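Local coordinates for sister chromatid cohesion protein (Chaetomium thermophilum, PDB 5T8V) that probably loads cohesin onto chromatin as a HEAT-repeat cohesin loader of the SCC2/Nipped-B family, this chain being its C-terminal fragment, at residues L54-K67 with E124-I136. Residues are numbered along the deposited sequence; the frame is centred on the assembly and turned at random.
Sequences LAAPTQTKLQSALK and EAAIRAARTSMRI
Q63 and T132 meet where segments 56-67 and 124-136 of helices 56-71 and 120-136 run side by side in the same direction, their axes 8.5 Å apart at closest approach and inclined at 16°. Q63 is a polar knob set among R128, R131, T132 and R135. Its chain, extended beyond CG, carries the amide across to segment 124-136, where Q63 NE2 donates to T132 OG1 (3.0 Å), which lies in the amide plane. Q63 OE1 accepts from R131 NH1 at 2.9 Å, the donor standing above the carbonyl plane, and weakly from R128 NH1. T132 OG1 in turn donates to Q59 OE1 (2.6 Å). With an alanine here instead of Q63, T132 OG1 is likely to lose its donor and R131 NH1 this acceptor. R135 NH1 makes a weak bond to Q63 O and a hydrogen bond to a citrate, while K67 CB lies over one guanidinium face. At the ends, A56 CB packs on E124 CB (3.7 Å) and L66 CD1 on I136 CG1. Largely polar side chains thus join two near-parallel helices in the N-terminal part of this helical-repeat chain. D199 of helix 190-213 salt-bridges R128; helices 9-36 and 149-172 flank the pair, helix 81-96 touches both partners, and hairpin 44-46/52-54 precedes helix 56-71.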
loop_
_atom_site.group_PDB
_atom_site.type_symbol
_atom_site.label_atom_id
_atom_site.label_comp_id
_atom_site.label_asym_id
_atom_site.label_seq_id
_atom_site.Cartn_x
_atom_site.Cartn_y
_atom_site.Cartn_z
ATOM N N LEU A 54 12.900 39.592 -61.987
ATOM C CA LEU A 54 11.497 39.210 -62.039
ATOM C C LEU A 54 10.856 39.434 -60.677
ATOM O O LEU A 54 11.461 39.151 -59.638
ATOM C CB LEU A 54 11.353 37.744 -62.456
ATOM C CG LEU A 54 11.886 37.373 -63.844
ATOM C CD1 LEU A 54 11.860 35.868 -64.042
ATOM C CD2 LEU A 54 11.088 38.059 -64.940
ATOM N N ALA A 55 9.632 39.951 -60.685
ATOM C CA ALA A 55 8.934 40.227 -59.440
ATOM C C ALA A 55 8.470 38.928 -58.785
ATOM O O ALA A 55 8.420 37.866 -59.408
ATOM C CB ALA A 55 7.743 41.150 -59.686
ATOM N N ALA A 56 8.129 39.025 -57.501
ATOM C CA ALA A 56 7.724 37.835 -56.759
ATOM C C ALA A 56 6.507 37.140 -57.360
ATOM O O ALA A 56 6.505 35.897 -57.409
ATOM C CB ALA A 56 7.464 38.206 -55.295
ATOM N N PRO A 57 5.465 37.839 -57.819
ATOM C CA PRO A 57 4.290 37.133 -58.354
ATOM C C PRO A 57 4.592 36.395 -59.649
ATOM O O PRO A 57 4.200 35.235 -59.827
ATOM C CB PRO A 57 3.269 38.258 -58.573
ATOM C CG PRO A 57 3.760 39.403 -57.750
ATOM C CD PRO A 57 5.247 39.293 -57.764
ATOM N N THR A 58 5.286 37.065 -60.570
ATOM C CA THR A 58 5.677 36.400 -61.807
ATOM C C THR A 58 6.574 35.202 -61.520
ATOM O O THR A 58 6.455 34.157 -62.171
ATOM C CB THR A 58 6.367 37.388 -62.755
ATOM O OG1 THR A 58 6.888 36.682 -63.888
ATOM C CG2 THR A 58 7.507 38.121 -62.071
ATOM N N GLN A 59 7.472 35.330 -60.541
ATOM C CA GLN A 59 8.254 34.177 -60.109
ATOM C C GLN A 59 7.345 33.056 -59.629
ATOM O O GLN A 59 7.585 31.882 -59.929
ATOM C CB GLN A 59 9.228 34.584 -59.002
ATOM C CG GLN A 59 10.497 35.261 -59.495
ATOM C CD GLN A 59 11.443 34.295 -60.177
ATOM O OE1 GLN A 59 11.075 33.160 -60.478
ATOM N NE2 GLN A 59 12.671 34.737 -60.419
ATOM N N THR A 60 6.291 33.399 -58.886
ATOM C CA THR A 60 5.344 32.385 -58.429
ATOM C C THR A 60 4.745 31.631 -59.610
ATOM O O THR A 60 4.808 30.396 -59.672
ATOM C CB THR A 60 4.238 33.035 -57.593
ATOM O OG1 THR A 60 4.798 33.578 -56.393
ATOM C CG2 THR A 60 3.163 32.025 -57.226
ATOM N N LYS A 61 4.159 32.360 -60.562
ATOM C CA LYS A 61 3.525 31.694 -61.696
ATOM C C LYS A 61 4.530 30.848 -62.473
ATOM O O LYS A 61 4.220 29.718 -62.877
ATOM C CB LYS A 61 2.858 32.723 -62.606
ATOM C CG LYS A 61 1.643 33.393 -61.971
ATOM C CD LYS A 61 0.595 33.786 -63.008
ATOM C CE LYS A 61 0.357 35.288 -63.036
ATOM N NZ LYS A 61 -0.276 35.723 -64.313
ATOM N N LEU A 62 5.740 31.370 -62.690
ATOM C CA LEU A 62 6.772 30.564 -63.333
ATOM C C LEU A 62 7.012 29.272 -62.566
ATOM O O LEU A 62 7.174 28.204 -63.168
ATOM C CB LEU A 62 8.076 31.355 -63.450
ATOM C CG LEU A 62 8.196 32.375 -64.583
ATOM C CD1 LEU A 62 9.551 33.059 -64.519
ATOM C CD2 LEU A 62 7.997 31.721 -65.945
ATOM N N GLN A 63 7.040 29.348 -61.236
ATOM C CA GLN A 63 7.227 28.141 -60.439
ATOM C C GLN A 63 6.101 27.148 -60.682
ATOM O O GLN A 63 6.347 25.950 -60.866
ATOM C CB GLN A 63 7.323 28.505 -58.958
ATOM C CG GLN A 63 8.592 29.259 -58.603
ATOM C CD GLN A 63 8.479 30.019 -57.295
ATOM O OE1 GLN A 63 7.534 29.830 -56.528
ATOM N NE2 GLN A 63 9.448 30.890 -57.036
ATOM N N SER A 64 4.855 27.626 -60.696
ATOM C CA SER A 64 3.727 26.736 -60.956
ATOM C C SER A 64 3.882 26.034 -62.303
ATOM O O SER A 64 3.779 24.803 -62.396
ATOM C CB SER A 64 2.419 27.527 -60.905
ATOM O OG SER A 64 1.301 26.675 -61.084
ATOM N N ALA A 65 4.140 26.807 -63.361
ATOM C CA ALA A 65 4.296 26.214 -64.686
ATOM C C ALA A 65 5.434 25.199 -64.708
ATOM O O ALA A 65 5.304 24.115 -65.296
ATOM C CB ALA A 65 4.533 27.315 -65.717
ATOM N N LEU A 66 6.558 25.530 -64.069
ATOM C CA LEU A 66 7.683 24.603 -64.002
ATOM C C LEU A 66 7.274 23.294 -63.337
ATOM O O LEU A 66 7.611 22.206 -63.819
ATOM C CB LEU A 66 8.845 25.250 -63.248
ATOM C CG LEU A 66 9.579 26.379 -63.975
ATOM C CD1 LEU A 66 10.422 27.175 -62.994
ATOM C CD2 LEU A 66 10.449 25.824 -65.087
ATOM N N LYS A 67 6.551 23.379 -62.217
ATOM C CA LYS A 67 6.073 22.168 -61.558
ATOM C C LYS A 67 5.186 21.353 -62.489
ATOM O O LYS A 67 5.274 20.119 -62.520
ATOM C CB LYS A 67 5.327 22.527 -60.273
ATOM C CG LYS A 67 4.531 21.380 -59.669
ATOM C CD LYS A 67 4.218 21.641 -58.201
ATOM C CE LYS A 67 2.979 20.895 -57.740
ATOM N NZ LYS A 67 1.721 21.571 -58.180
ATOM N N GLU A 124 11.176 39.784 -51.467
ATOM C CA GLU A 124 10.317 38.712 -51.963
ATOM C C GLU A 124 10.796 38.211 -53.318
ATOM O O GLU A 124 10.862 36.997 -53.559
ATOM C CB GLU A 124 8.872 39.203 -52.055
ATOM C CG GLU A 124 8.163 39.280 -50.713
ATOM C CD GLU A 124 6.717 39.711 -50.839
ATOM O OE1 GLU A 124 6.454 40.932 -50.818
ATOM O OE2 GLU A 124 5.845 38.826 -50.969
ATOM N N ALA A 125 11.134 39.135 -54.221
ATOM C CA ALA A 125 11.662 38.740 -55.520
ATOM C C ALA A 125 12.851 37.799 -55.364
ATOM O O ALA A 125 13.007 36.847 -56.139
ATOM C CB ALA A 125 12.055 39.981 -56.320
ATOM N N ALA A 126 13.691 38.040 -54.355
ATOM C CA ALA A 126 14.847 37.178 -54.128
ATOM C C ALA A 126 14.430 35.833 -53.545
ATOM O O ALA A 126 14.940 34.786 -53.960
ATOM C CB ALA A 126 15.845 37.872 -53.203
ATOM N N ILE A 127 13.511 35.841 -52.577
ATOM C CA ILE A 127 13.033 34.594 -51.978
ATOM C C ILE A 127 12.513 33.658 -53.063
ATOM O O ILE A 127 12.971 32.514 -53.214
ATOM C CB ILE A 127 11.950 34.890 -50.925
ATOM C CG1 ILE A 127 12.551 35.681 -49.760
ATOM C CG2 ILE A 127 11.317 33.598 -50.409
ATOM C CD1 ILE A 127 11.527 36.230 -48.786
ATOM N N ARG A 128 11.548 34.139 -53.848
ATOM C CA ARG A 128 10.945 33.283 -54.857
ATOM C C ARG A 128 11.871 33.053 -56.045
ATOM O O ARG A 128 11.706 32.057 -56.761
ATOM C CB ARG A 128 9.608 33.874 -55.297
ATOM C CG ARG A 128 8.551 33.734 -54.214
ATOM C CD ARG A 128 7.152 33.922 -54.743
ATOM N NE ARG A 128 6.150 33.477 -53.774
ATOM C CZ ARG A 128 5.700 32.230 -53.668
ATOM N NH1 ARG A 128 6.155 31.278 -54.471
ATOM N NH2 ARG A 128 4.790 31.932 -52.752
ATOM N N ALA A 129 12.852 33.932 -56.260
ATOM C CA ALA A 129 13.907 33.633 -57.221
ATOM C C ALA A 129 14.687 32.397 -56.791
ATOM O O ALA A 129 14.929 31.485 -57.593
ATOM C CB ALA A 129 14.839 34.835 -57.368
ATOM N N ALA A 130 15.087 32.349 -55.516
ATOM C CA ALA A 130 15.749 31.161 -54.988
ATOM C C ALA A 130 14.874 29.931 -55.168
ATOM O O ALA A 130 15.345 28.882 -55.628
ATOM C CB ALA A 130 16.088 31.357 -53.511
ATOM N N ARG A 131 13.591 30.041 -54.813
ATOM C CA ARG A 131 12.689 28.906 -54.990
ATOM C C ARG A 131 12.700 28.417 -56.435
ATOM O O ARG A 131 12.784 27.209 -56.697
ATOM C CB ARG A 131 11.274 29.285 -54.561
ATOM C CG ARG A 131 10.297 28.125 -54.637
ATOM C CD ARG A 131 9.032 28.396 -53.854
ATOM N NE ARG A 131 8.315 27.157 -53.564
ATOM C CZ ARG A 131 7.325 26.656 -54.298
ATOM N NH1 ARG A 131 6.904 27.280 -55.390
ATOM N NH2 ARG A 131 6.748 25.519 -53.931
ATOM N N THR A 132 12.626 29.346 -57.391
ATOM C CA THR A 132 12.667 28.962 -58.799
ATOM C C THR A 132 13.962 28.229 -59.131
ATOM O O THR A 132 13.944 27.185 -59.795
ATOM C CB THR A 132 12.504 30.197 -59.686
ATOM O OG1 THR A 132 11.198 30.752 -59.494
ATOM C CG2 THR A 132 12.682 29.840 -61.160
ATOM N N SER A 133 15.102 28.766 -58.687
ATOM C CA SER A 133 16.378 28.109 -58.956
ATOM C C SER A 133 16.370 26.672 -58.450
ATOM O O SER A 133 16.714 25.735 -59.186
ATOM C CB SER A 133 17.517 28.898 -58.311
ATOM O OG SER A 133 17.633 30.187 -58.886
ATOM N N MET A 134 15.975 26.476 -57.190
ATOM C CA MET A 134 15.945 25.129 -56.627
ATOM C C MET A 134 15.053 24.211 -57.454
ATOM O O MET A 134 15.469 23.118 -57.858
ATOM C CB MET A 134 15.468 25.180 -55.175
ATOM C CG MET A 134 16.323 26.046 -54.258
ATOM S SD MET A 134 18.078 25.631 -54.295
ATOM C CE MET A 134 18.734 27.017 -55.221
ATOM N N ARG A 135 13.818 24.643 -57.724
ATOM C CA ARG A 135 12.917 23.806 -58.511
ATOM C C ARG A 135 13.538 23.439 -59.853
ATOM O O ARG A 135 13.408 22.298 -60.313
ATOM C CB ARG A 135 11.581 24.514 -58.716
ATOM C CG ARG A 135 10.654 23.782 -59.665
ATOM C CD ARG A 135 9.211 24.151 -59.410
ATOM N NE ARG A 135 8.726 23.604 -58.147
ATOM C CZ ARG A 135 7.606 23.992 -57.545
ATOM N NH1 ARG A 135 6.851 24.942 -58.082
ATOM N NH2 ARG A 135 7.242 23.437 -56.398
ATOM N N ILE A 136 14.218 24.390 -60.496
ATOM C CA ILE A 136 14.931 24.083 -61.732
ATOM C C ILE A 136 15.959 22.987 -61.491
ATOM O O ILE A 136 16.182 22.124 -62.350
ATOM C CB ILE A 136 15.581 25.358 -62.305
ATOM C CG1 ILE A 136 14.497 26.283 -62.863
ATOM C CG2 ILE A 136 16.604 25.009 -63.393
ATOM C CD1 ILE A 136 14.992 27.665 -63.230
#